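PDB 5E7G: IPT/TIG domain-containing protein BACOVA_02650 from Bacteroides ovatus, which binds xyloglucan at the cell surface, probably holding the polysaccharide before it is taken into the periplasm for degradation. Local coordinates for residues E361-E366 with G401-C406; G320-V325 with T443-F448; I6-V11 with V31-H36; G38-V43 with N55-T60. All coordinates share one frame; numbering follows the deposited sequence.

Interaction 1 of 4, residues E361-E366 with G401-C406; sequences ECFVKE and GKWMQC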
# COMPACT_ATOMS: atom_id res chain seq x y z
N GLU A 361 14.90 21.94 7.44
CA GLU A 361 13.91 22.58 6.61
C GLU A 361 14.60 23.61 5.74
O GLU A 361 15.43 24.39 6.23
CB GLU A 361 12.80 23.24 7.44
CG GLU A 361 11.99 22.27 8.28
CD GLU A 361 11.38 21.15 7.47
OE1 GLU A 361 10.53 21.41 6.59
OE2 GLU A 361 11.75 19.99 7.73
N CYS A 362 14.25 23.60 4.46
CA CYS A 362 14.84 24.52 3.50
C CYS A 362 13.75 25.22 2.68
O CYS A 362 12.70 24.63 2.39
CB CYS A 362 15.80 23.77 2.57
SG CYS A 362 16.75 24.84 1.50
N PHE A 363 14.01 26.47 2.33
CA PHE A 363 13.10 27.24 1.50
C PHE A 363 13.89 27.86 0.37
O PHE A 363 14.81 28.65 0.61
CB PHE A 363 12.41 28.33 2.32
CG PHE A 363 11.44 29.18 1.53
CD1 PHE A 363 11.89 30.18 0.69
CD2 PHE A 363 10.06 28.98 1.65
CE1 PHE A 363 10.99 30.97 -0.03
CE2 PHE A 363 9.16 29.77 0.93
CZ PHE A 363 9.61 30.76 0.09
N VAL A 364 13.53 27.52 -0.86
CA VAL A 364 14.15 28.08 -2.06
C VAL A 364 13.15 28.97 -2.78
O VAL A 364 12.09 28.51 -3.20
CB VAL A 364 14.65 26.97 -3.02
CG1 VAL A 364 15.36 27.58 -4.23
CG2 VAL A 364 15.56 26.01 -2.28
N LYS A 365 13.48 30.25 -2.93
CA LYS A 365 12.61 31.20 -3.63
C LYS A 365 12.46 30.82 -5.10
O LYS A 365 11.35 30.78 -5.63
CB LYS A 365 13.15 32.62 -3.52
CG LYS A 365 12.28 33.67 -4.23
CD LYS A 365 11.00 33.96 -3.46
CE LYS A 365 10.18 35.05 -4.15
NZ LYS A 365 8.96 35.41 -3.38
N GLU A 366 13.59 30.57 -5.75
CA GLU A 366 13.62 30.18 -7.15
C GLU A 366 14.79 29.25 -7.46
O GLU A 366 15.87 29.37 -6.87
CB GLU A 366 13.70 31.41 -8.05
CG GLU A 366 13.42 31.10 -9.52
CD GLU A 366 12.04 30.46 -9.73
OE1 GLU A 366 11.02 31.13 -9.44
OE2 GLU A 366 11.99 29.29 -10.17
N GLY A 401 9.12 28.39 -3.34
CA GLY A 401 8.02 29.18 -2.81
C GLY A 401 7.38 28.59 -1.57
O GLY A 401 6.34 29.08 -1.11
N LYS A 402 7.99 27.55 -1.02
CA LYS A 402 7.51 26.90 0.20
C LYS A 402 8.62 26.10 0.89
O LYS A 402 9.65 25.79 0.29
CB LYS A 402 6.33 25.98 -0.11
CG LYS A 402 6.65 24.87 -1.07
CD LYS A 402 5.43 24.02 -1.34
CE LYS A 402 5.69 22.99 -2.43
NZ LYS A 402 4.46 22.20 -2.74
N TRP A 403 8.41 25.78 2.16
CA TRP A 403 9.38 25.02 2.92
C TRP A 403 9.38 23.56 2.48
O TRP A 403 8.35 23.03 2.05
CB TRP A 403 9.09 25.11 4.42
CG TRP A 403 9.46 26.44 5.03
CD1 TRP A 403 8.64 27.52 5.23
CD2 TRP A 403 10.75 26.83 5.53
NE1 TRP A 403 9.34 28.55 5.81
CE2 TRP A 403 10.64 28.15 6.01
CE3 TRP A 403 12.00 26.18 5.62
CZ2 TRP A 403 11.72 28.84 6.57
CZ3 TRP A 403 13.08 26.87 6.17
CH2 TRP A 403 12.93 28.19 6.64
N MET A 404 10.54 22.92 2.57
CA MET A 404 10.63 21.49 2.31
C MET A 404 11.61 20.84 3.29
O MET A 404 12.49 21.51 3.83
CB MET A 404 11.06 21.23 0.86
CG MET A 404 12.34 21.95 0.46
SD MET A 404 13.02 21.38 -1.12
CE MET A 404 14.31 22.60 -1.38
N GLN A 405 11.42 19.56 3.55
CA GLN A 405 12.38 18.80 4.33
C GLN A 405 13.50 18.29 3.41
O GLN A 405 13.22 17.61 2.41
CB GLN A 405 11.70 17.65 5.05
CG GLN A 405 12.65 16.76 5.82
CD GLN A 405 11.95 15.61 6.52
OE1 GLN A 405 11.77 15.63 7.74
NE2 GLN A 405 11.56 14.60 5.75
N CYS A 406 14.74 18.63 3.73
CA CYS A 406 15.90 18.08 3.04
C CYS A 406 16.53 17.04 3.95
O CYS A 406 16.66 17.27 5.16
CB CYS A 406 16.91 19.16 2.70
SG CYS A 406 16.31 20.35 1.49

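Interaction 2 of 4, residues G320-V325 with T443-F448; sequences GITGTV and TIEVYF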
# COMPACT_ATOMS: atom_id res chain seq x y z
N GLY A 320 19.58 32.74 6.57
CA GLY A 320 19.37 33.20 5.20
C GLY A 320 20.66 33.36 4.41
O GLY A 320 21.59 34.06 4.83
N ILE A 321 20.70 32.70 3.26
CA ILE A 321 21.79 32.87 2.32
C ILE A 321 21.21 33.37 1.01
O ILE A 321 20.63 32.59 0.25
CB ILE A 321 22.56 31.56 2.10
CG1 ILE A 321 23.33 31.22 3.38
CG2 ILE A 321 23.51 31.68 0.91
CD1 ILE A 321 24.07 29.90 3.34
N THR A 322 21.37 34.67 0.75
CA THR A 322 20.72 35.32 -0.38
C THR A 322 21.62 36.35 -1.03
O THR A 322 22.48 36.94 -0.38
CB THR A 322 19.42 36.03 0.06
OG1 THR A 322 19.75 37.27 0.70
CG2 THR A 322 18.61 35.14 1.00
N GLY A 323 21.41 36.57 -2.33
CA GLY A 323 22.16 37.57 -3.07
C GLY A 323 22.51 37.06 -4.45
O GLY A 323 21.97 36.04 -4.89
N THR A 324 23.40 37.77 -5.12
CA THR A 324 23.90 37.34 -6.43
C THR A 324 25.35 36.90 -6.32
O THR A 324 26.17 37.58 -5.71
CB THR A 324 23.78 38.45 -7.48
OG1 THR A 324 22.44 38.96 -7.50
CG2 THR A 324 24.15 37.91 -8.87
N VAL A 325 25.64 35.75 -6.93
CA VAL A 325 26.98 35.15 -6.89
C VAL A 325 27.63 35.24 -8.26
O VAL A 325 27.09 34.74 -9.24
CB VAL A 325 26.95 33.66 -6.49
CG1 VAL A 325 28.26 33.26 -5.83
CG2 VAL A 325 25.79 33.36 -5.57
N THR A 443 21.68 34.27 -9.12
CA THR A 443 21.19 34.91 -7.90
C THR A 443 20.25 33.95 -7.20
O THR A 443 19.43 33.29 -7.85
CB THR A 443 20.49 36.24 -8.19
OG1 THR A 443 19.18 36.23 -7.60
CG2 THR A 443 20.36 36.48 -9.69
N ILE A 444 20.39 33.84 -5.88
CA ILE A 444 19.65 32.85 -5.10
C ILE A 444 19.07 33.46 -3.84
O ILE A 444 19.57 34.47 -3.33
CB ILE A 444 20.55 31.63 -4.70
CG1 ILE A 444 21.61 32.02 -3.66
CG2 ILE A 444 21.21 31.00 -5.94
CD1 ILE A 444 22.33 30.83 -3.06
N GLU A 445 18.03 32.82 -3.33
CA GLU A 445 17.45 33.17 -2.05
C GLU A 445 17.02 31.89 -1.33
O GLU A 445 16.01 31.28 -1.69
CB GLU A 445 16.27 34.12 -2.23
CG GLU A 445 15.72 34.66 -0.93
CD GLU A 445 14.52 35.56 -1.13
OE1 GLU A 445 14.09 35.71 -2.30
OE2 GLU A 445 14.02 36.10 -0.13
N VAL A 446 17.82 31.48 -0.35
CA VAL A 446 17.60 30.21 0.34
C VAL A 446 17.63 30.40 1.86
O VAL A 446 18.43 31.17 2.40
CB VAL A 446 18.67 29.18 -0.07
CG1 VAL A 446 18.40 27.84 0.61
CG2 VAL A 446 18.68 29.01 -1.59
N TYR A 447 16.75 29.68 2.56
CA TYR A 447 16.66 29.77 4.01
C TYR A 447 16.74 28.38 4.62
O TYR A 447 16.29 27.41 4.02
CB TYR A 447 15.35 30.45 4.44
CG TYR A 447 15.22 31.86 3.91
CD1 TYR A 447 15.75 32.94 4.61
CD2 TYR A 447 14.56 32.12 2.71
CE1 TYR A 447 15.63 34.24 4.13
CE2 TYR A 447 14.44 33.41 2.22
CZ TYR A 447 14.97 34.47 2.93
OH TYR A 447 14.85 35.75 2.44
N PHE A 448 17.32 28.31 5.82
CA PHE A 448 17.55 27.05 6.53
C PHE A 448 17.09 27.13 7.98
O PHE A 448 17.25 28.17 8.62
CB PHE A 448 19.04 26.68 6.53
CG PHE A 448 19.63 26.45 5.17
CD1 PHE A 448 20.24 27.48 4.48
CD2 PHE A 448 19.61 25.18 4.59
CE1 PHE A 448 20.80 27.26 3.23
CE2 PHE A 448 20.17 24.96 3.35
CZ PHE A 448 20.77 26.01 2.67

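Interaction 3 of 4, residues I6-V11 with V31-H36; sequences IHYIRV and VVVGEH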
# COMPACT_ATOMS: atom_id res chain seq x y z
N ILE A 6 -27.59 -48.85 -18.66
CA ILE A 6 -26.42 -48.44 -17.89
C ILE A 6 -26.74 -48.56 -16.41
O ILE A 6 -27.69 -47.95 -15.93
CB ILE A 6 -25.99 -46.99 -18.22
CG1 ILE A 6 -25.57 -46.87 -19.68
CG2 ILE A 6 -24.84 -46.54 -17.30
CD1 ILE A 6 -25.41 -45.45 -20.15
N HIS A 7 -25.94 -49.34 -15.69
CA HIS A 7 -26.18 -49.60 -14.28
C HIS A 7 -25.42 -48.62 -13.39
O HIS A 7 -25.94 -48.17 -12.37
CB HIS A 7 -25.80 -51.04 -13.93
CG HIS A 7 -26.78 -52.06 -14.44
ND1 HIS A 7 -26.40 -53.15 -15.20
CD2 HIS A 7 -28.13 -52.14 -14.31
CE1 HIS A 7 -27.47 -53.86 -15.51
NE2 HIS A 7 -28.53 -53.27 -14.98
N TYR A 8 -24.19 -48.28 -13.78
CA TYR A 8 -23.37 -47.36 -12.99
C TYR A 8 -22.11 -46.97 -13.76
O TYR A 8 -21.86 -47.48 -14.85
CB TYR A 8 -22.99 -48.00 -11.64
CG TYR A 8 -21.98 -49.13 -11.74
CD1 TYR A 8 -20.62 -48.89 -11.58
CD2 TYR A 8 -22.39 -50.44 -11.98
CE1 TYR A 8 -19.69 -49.92 -11.67
CE2 TYR A 8 -21.47 -51.48 -12.07
CZ TYR A 8 -20.12 -51.21 -11.91
OH TYR A 8 -19.19 -52.23 -12.00
N ILE A 9 -21.33 -46.06 -13.19
CA ILE A 9 -20.08 -45.62 -13.80
C ILE A 9 -18.94 -45.63 -12.79
O ILE A 9 -19.05 -45.05 -11.71
CB ILE A 9 -20.23 -44.22 -14.41
CG1 ILE A 9 -21.22 -44.26 -15.57
CG2 ILE A 9 -18.88 -43.69 -14.90
CD1 ILE A 9 -21.58 -42.92 -16.13
N ARG A 10 -17.84 -46.29 -13.15
CA ARG A 10 -16.65 -46.35 -12.31
C ARG A 10 -15.61 -45.34 -12.80
O ARG A 10 -15.56 -45.02 -13.98
CB ARG A 10 -16.05 -47.76 -12.31
CG ARG A 10 -15.03 -48.01 -11.20
CD ARG A 10 -14.59 -49.47 -11.14
NE ARG A 10 -13.62 -49.81 -12.20
CZ ARG A 10 -13.80 -50.73 -13.15
NH1 ARG A 10 -14.92 -51.45 -13.21
NH2 ARG A 10 -12.84 -50.94 -14.05
N VAL A 11 -14.76 -44.87 -11.88
CA VAL A 11 -13.78 -43.83 -12.19
C VAL A 11 -12.37 -44.27 -11.83
O VAL A 11 -11.47 -44.26 -12.68
CB VAL A 11 -14.11 -42.52 -11.43
CG1 VAL A 11 -13.33 -41.35 -12.03
CG2 VAL A 11 -15.61 -42.24 -11.46
N VAL A 31 -15.49 -45.94 -16.75
CA VAL A 31 -16.00 -47.21 -17.23
C VAL A 31 -17.50 -47.21 -17.10
O VAL A 31 -18.02 -47.10 -15.99
CB VAL A 31 -15.43 -48.41 -16.45
CG1 VAL A 31 -16.10 -49.71 -16.90
CG2 VAL A 31 -13.93 -48.49 -16.63
N VAL A 32 -18.20 -47.32 -18.22
CA VAL A 32 -19.66 -47.42 -18.21
C VAL A 32 -20.04 -48.89 -18.16
O VAL A 32 -19.70 -49.66 -19.06
CB VAL A 32 -20.29 -46.76 -19.45
CG1 VAL A 32 -21.81 -46.77 -19.34
CG2 VAL A 32 -19.77 -45.33 -19.62
N VAL A 33 -20.72 -49.28 -17.08
CA VAL A 33 -21.13 -50.67 -16.88
C VAL A 33 -22.64 -50.82 -17.06
O VAL A 33 -23.43 -50.05 -16.51
CB VAL A 33 -20.73 -51.17 -15.48
CG1 VAL A 33 -21.21 -52.61 -15.27
CG2 VAL A 33 -19.22 -51.08 -15.31
N GLY A 34 -23.02 -51.84 -17.82
CA GLY A 34 -24.42 -52.12 -18.09
C GLY A 34 -24.61 -53.36 -18.95
O GLY A 34 -23.83 -54.31 -18.85
N GLU A 35 -25.64 -53.34 -19.79
CA GLU A 35 -25.99 -54.49 -20.62
C GLU A 35 -26.26 -54.08 -22.06
O GLU A 35 -26.70 -52.97 -22.33
CB GLU A 35 -27.21 -55.21 -20.06
CG GLU A 35 -27.02 -55.78 -18.66
CD GLU A 35 -28.30 -56.36 -18.08
OE1 GLU A 35 -29.32 -56.42 -18.81
OE2 GLU A 35 -28.30 -56.74 -16.89
N HIS A 36 -25.99 -55.01 -22.97
CA HIS A 36 -26.31 -54.85 -24.39
C HIS A 36 -25.67 -53.61 -24.99
O HIS A 36 -26.33 -52.83 -25.67
CB HIS A 36 -27.82 -54.83 -24.58
CG HIS A 36 -28.51 -56.00 -23.94
ND1 HIS A 36 -29.42 -55.86 -22.91
CD2 HIS A 36 -28.39 -57.33 -24.17
CE1 HIS A 36 -29.84 -57.06 -22.54
NE2 HIS A 36 -29.24 -57.96 -23.29

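Interaction 4 of 4, residues G38-V43 with N55-T60; sequences GGTQKV and NYVTST. With SO4 (sulfate ion), chain G.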
# COMPACT_ATOMS: atom_id res chain seq x y z
N GLY A 38 -22.64 -53.92 -26.69
CA GLY A 38 -21.65 -54.46 -27.60
C GLY A 38 -21.55 -53.66 -28.89
O GLY A 38 -20.48 -53.55 -29.46
N GLY A 39 -22.68 -53.10 -29.32
CA GLY A 39 -22.74 -52.40 -30.59
C GLY A 39 -23.02 -50.91 -30.49
O GLY A 39 -23.75 -50.38 -31.33
N THR A 40 -22.45 -50.23 -29.50
CA THR A 40 -22.55 -48.77 -29.45
C THR A 40 -21.93 -48.16 -30.71
O THR A 40 -20.84 -48.56 -31.14
CB THR A 40 -21.84 -48.17 -28.21
OG1 THR A 40 -20.44 -48.42 -28.29
CG2 THR A 40 -22.38 -48.77 -26.94
N GLN A 41 -22.64 -47.22 -31.31
CA GLN A 41 -22.18 -46.51 -32.50
C GLN A 41 -21.71 -45.11 -32.12
O GLN A 41 -20.72 -44.61 -32.64
CB GLN A 41 -23.29 -46.44 -33.54
CG GLN A 41 -23.82 -47.79 -34.03
CD GLN A 41 -22.89 -48.45 -35.03
OE1 GLN A 41 -21.79 -48.87 -34.69
NE2 GLN A 41 -23.34 -48.54 -36.28
N LYS A 42 -22.44 -44.50 -31.19
CA LYS A 42 -22.20 -43.12 -30.78
C LYS A 42 -22.20 -42.98 -29.26
O LYS A 42 -22.94 -43.67 -28.56
CB LYS A 42 -23.27 -42.19 -31.37
CG LYS A 42 -23.32 -42.16 -32.89
CD LYS A 42 -22.11 -41.45 -33.49
CE LYS A 42 -22.16 -41.43 -35.01
NZ LYS A 42 -23.41 -40.76 -35.54
N VAL A 43 -21.34 -42.10 -28.75
CA VAL A 43 -21.37 -41.71 -27.34
C VAL A 43 -21.45 -40.20 -27.21
O VAL A 43 -20.80 -39.47 -27.96
CB VAL A 43 -20.13 -42.22 -26.59
CG1 VAL A 43 -20.21 -41.83 -25.11
CG2 VAL A 43 -20.02 -43.72 -26.73
N ASN A 55 -12.43 -50.95 -29.54
CA ASN A 55 -11.78 -52.09 -28.89
C ASN A 55 -12.02 -52.16 -27.39
O ASN A 55 -11.90 -53.23 -26.79
CB ASN A 55 -10.27 -52.05 -29.16
CG ASN A 55 -9.93 -52.50 -30.56
OD1 ASN A 55 -9.75 -53.69 -30.82
ND2 ASN A 55 -9.84 -51.54 -31.49
N TYR A 56 -12.36 -51.03 -26.78
CA TYR A 56 -12.64 -51.00 -25.35
C TYR A 56 -14.13 -51.25 -25.07
O TYR A 56 -14.59 -51.09 -23.93
CB TYR A 56 -12.22 -49.66 -24.76
CG TYR A 56 -10.76 -49.32 -24.98
CD1 TYR A 56 -9.79 -50.31 -25.08
CD2 TYR A 56 -10.36 -47.99 -25.09
CE1 TYR A 56 -8.45 -49.99 -25.28
CE2 TYR A 56 -9.03 -47.66 -25.29
CZ TYR A 56 -8.08 -48.66 -25.38
OH TYR A 56 -6.76 -48.33 -25.58
N VAL A 57 -14.86 -51.66 -26.10
CA VAL A 57 -16.29 -51.93 -26.00
C VAL A 57 -16.56 -53.42 -25.86
O VAL A 57 -16.06 -54.23 -26.64
CB VAL A 57 -17.04 -51.41 -27.25
CG1 VAL A 57 -18.52 -51.80 -27.20
CG2 VAL A 57 -16.89 -49.90 -27.36
N THR A 58 -17.35 -53.77 -24.85
CA THR A 58 -17.86 -55.12 -24.71
C THR A 58 -19.37 -55.03 -24.54
O THR A 58 -19.94 -53.93 -24.50
CB THR A 58 -17.24 -55.87 -23.51
OG1 THR A 58 -17.86 -55.44 -22.29
CG2 THR A 58 -15.74 -55.62 -23.44
N SER A 59 -20.04 -56.18 -24.45
CA SER A 59 -21.48 -56.18 -24.28
C SER A 59 -21.87 -55.61 -22.92
O SER A 59 -23.01 -55.20 -22.72
CB SER A 59 -22.04 -57.60 -24.44
OG SER A 59 -21.50 -58.47 -23.46
N THR A 60 -20.90 -55.57 -22.00
CA THR A 60 -21.16 -55.18 -20.61
C THR A 60 -20.43 -53.90 -20.19
O THR A 60 -20.69 -53.37 -19.10
CB THR A 60 -20.75 -56.32 -19.64
OG1 THR A 60 -21.03 -55.93 -18.29
CG2 THR A 60 -19.26 -56.64 -19.77
S SO4 G . -24.58 -57.23 -27.27
O1 SO4 G . -26.01 -57.45 -27.06
O2 SO4 G . -24.12 -56.28 -26.28
O3 SO4 G . -23.83 -58.47 -27.05
O4 SO4 G . -24.34 -56.74 -28.63

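Interaction 1 of 4, residues E361-E366 with G401-C406
E361 CB packs against the indole of W403, 3.5 Å from CE3, in an antiparallel strand pair of the xyloglucan-binding domain, a beta sandwich. E361 O lies at the edge of the same ring, near its plane. E361 bends at chi2 and brings its carboxylate against Q405, the two flat groups turned 59° apart. R452 NH2 makes a salt bridge with E361 OE2 and a hydrogen bond with Q405 OE1. S206 adds a hydrogen bond to E361 OE2, and S393 OG is hydrogen-bonded to Q405 NE2. C362 N to M404 O and M404 N to C362 O are backbone hydrogen bonds, each 2.8 Å. On the sheet face that carries C362 and M404, C362 CB meets C406 SG at 3.6 Å. F363 lies on the same side of the sheet as E361 and W403. Its CB stands over the six-membered ring of W403, 3.9 Å from the centroid. With CG anti to the backbone N (chi1 -179°), the phenyl ring comes against the backbone of G401 and K402, F363 CE2 3.2 Å from K402 N. It turns an edge to the five-membered ring of W403 in an edge-to-face pair, planes at 62°. A serine in place of F363 would probably leave a gap beside the G401-K402 backbone and rob the indole of its aromatic partner. V364 O accepts from G401 N, and V364 CG2 touches M404 CE at 3.7 Å.

Interaction 2 of 4, residues G320-V325 with T443-F448
G320-T322 and T443-F448 run almost exactly antiparallel, 175° between strand directions, and I321 with V446 and G323 with I444 are the hydrogen-bonded pairs. I321 N gives to V446 O at 2.9 Å. The return bond from V446 N reaches I321 O from above the carbonyl plane. G323 N to I444 O and I444 N to G323 O close the second pair. G323 has backbone angles that a side chain would not tolerate, and the chain turns a corner there. On the face of T322, E445 and Y447, T322 CG2 lies beside E445 CG at 3.5 Å, both side chains pointing the same way. Y447 OH donates to E445 OE2 at 2.7 Å, on the lone pair away from the other oxygen. With CG beside the backbone N (chi1 -60°), the Y447 ring comes to G320, CD1 3.7 Å from G320 CA. A CB on G320 would be tight against this ring. The other face is apolar. I321 CG2 meets I444 CD1, and I321 CD1 meets F448 CE1, each at 4.2 Å. I321 and I444 also touch W332, on the strand that carries Y330 and W331 of the glycan pocket. The chemistry is thus two-sided: apolar side chains pack together on one face and, through W332, against the sugar-binding sheet, while the tyrosine-glutamate bond probably steadies the carboxylate on the opposite face.

Interaction 3 of 4, residues I6-V11 with V31-H36
A classic beta bulge marks this antiparallel strand pair in the first IPT/TIG domain, an immunoglobulin-like fold: H7 and Y8 both face V33. V33 O takes the N-H of H7 at 2.7 Å, in the carbonyl plane, and a weak bond from Y8 N at 3.3 Å. Past the bulge the ladder is regular, with V33 N bound to Y8 O and two bonds between R10 and V31. On one face, I6 CG2 meets V32 CG1 at 3.7 Å. I6, I9 and V32 also touch strand 82-86 of the facing sheet, where I83 and I85 lie. I6 and I9 touch Y94 on strand 91-95 as well. An alanine in place of I6 would probably open a gap beside V32 CG1 and leave I85 and Y94 with less to pack on. G34 sits opposite I6, where a CB would collide with I6 CA. The other face is more exposed. The Y8 ring lies across V33, its CG placed between backbone N and carbonyl carbon (chi1 71°). V33 CB stands over this ring, 3.8 Å from the centroid, in a CH-pi contact. R10 runs beside V31 and sets a guanidinium face on V31 CG2, which is 3.7 Å from NH2. At the far end, H7 meets E35 with ring and carboxylate planes 74° apart. E35 OE2 approaches the edge of the imidazole, 3.3 Å from H7 CE1.

Interaction 4 of 4, residues G38-V43 with N55-T60
V57 reaches over to G38 and T40, joining two loops at the surface of the first IPT/TIG domain. Its CB points toward 38-43 and splits into two methyls. CG1, anti to the backbone N (chi1 175°), takes the G38 side and stops 3.5 Å from G38 O. CG2 lies 4.0 Å from T40 OG1, and CG1 is equally near that hydroxyl. The T40 hydroxyl is buried here against carbon and has no polar partner in the model. I62, on the strand that follows, also packs on V57, and T40 rests on I62 and I85. G38 O has a weak hydrogen bond from R54. The backbones come closest at G38 and S59, yet no hydrogen bond crosses. G38 N lies 3.5 Å from T58 O, but the angle is too poor for a bond. G38 CA does make a CA-H...O contact with that same oxygen, at 3.6 Å. The N-H of G38 turns instead to a sulfate ion and gives to its O2 at 2.8 Å. S59 CB touches the same sulfate oxygen at 3.1 Å. A side chain on G38 would run into the sulfate. T58 shapes its own loop: its OG1 accepts from T60 N at 3.1 Å, an ST turn, and is also bonded to S61 OG. Within these segments the join is methyl packing and one CA-H...O contact; a backbone hydrogen bond between S59 and L37, next to G38, ties the loops as well. The N-H of G38 is satisfied by a sulfate that is probably from the crystallisation liquor.

Overall arrangement
Interactions 1 and 2 share one sheet of the xyloglucan-binding domain. Strands 356-364 and 442-455 are neighbours there, bonded through F363 O and Y447 N. Interaction 1 is buried and interaction 2 partly so. Interactions 3 and 4 lie at the far end of the chain, in the first IPT/TIG domain, and both are surface contacts. They touch where G34 N meets T60 O. Three contacts are antiparallel ladders. Buried interaction 1 is packed by aromatic rings, interaction 2 has an apolar face against the other sheet and a polar one, and interaction 3, at the surface, pairs an inner aliphatic face with an exposed face of Y8 and R10. Interaction 4 has no ladder and joins loops by methyl contacts.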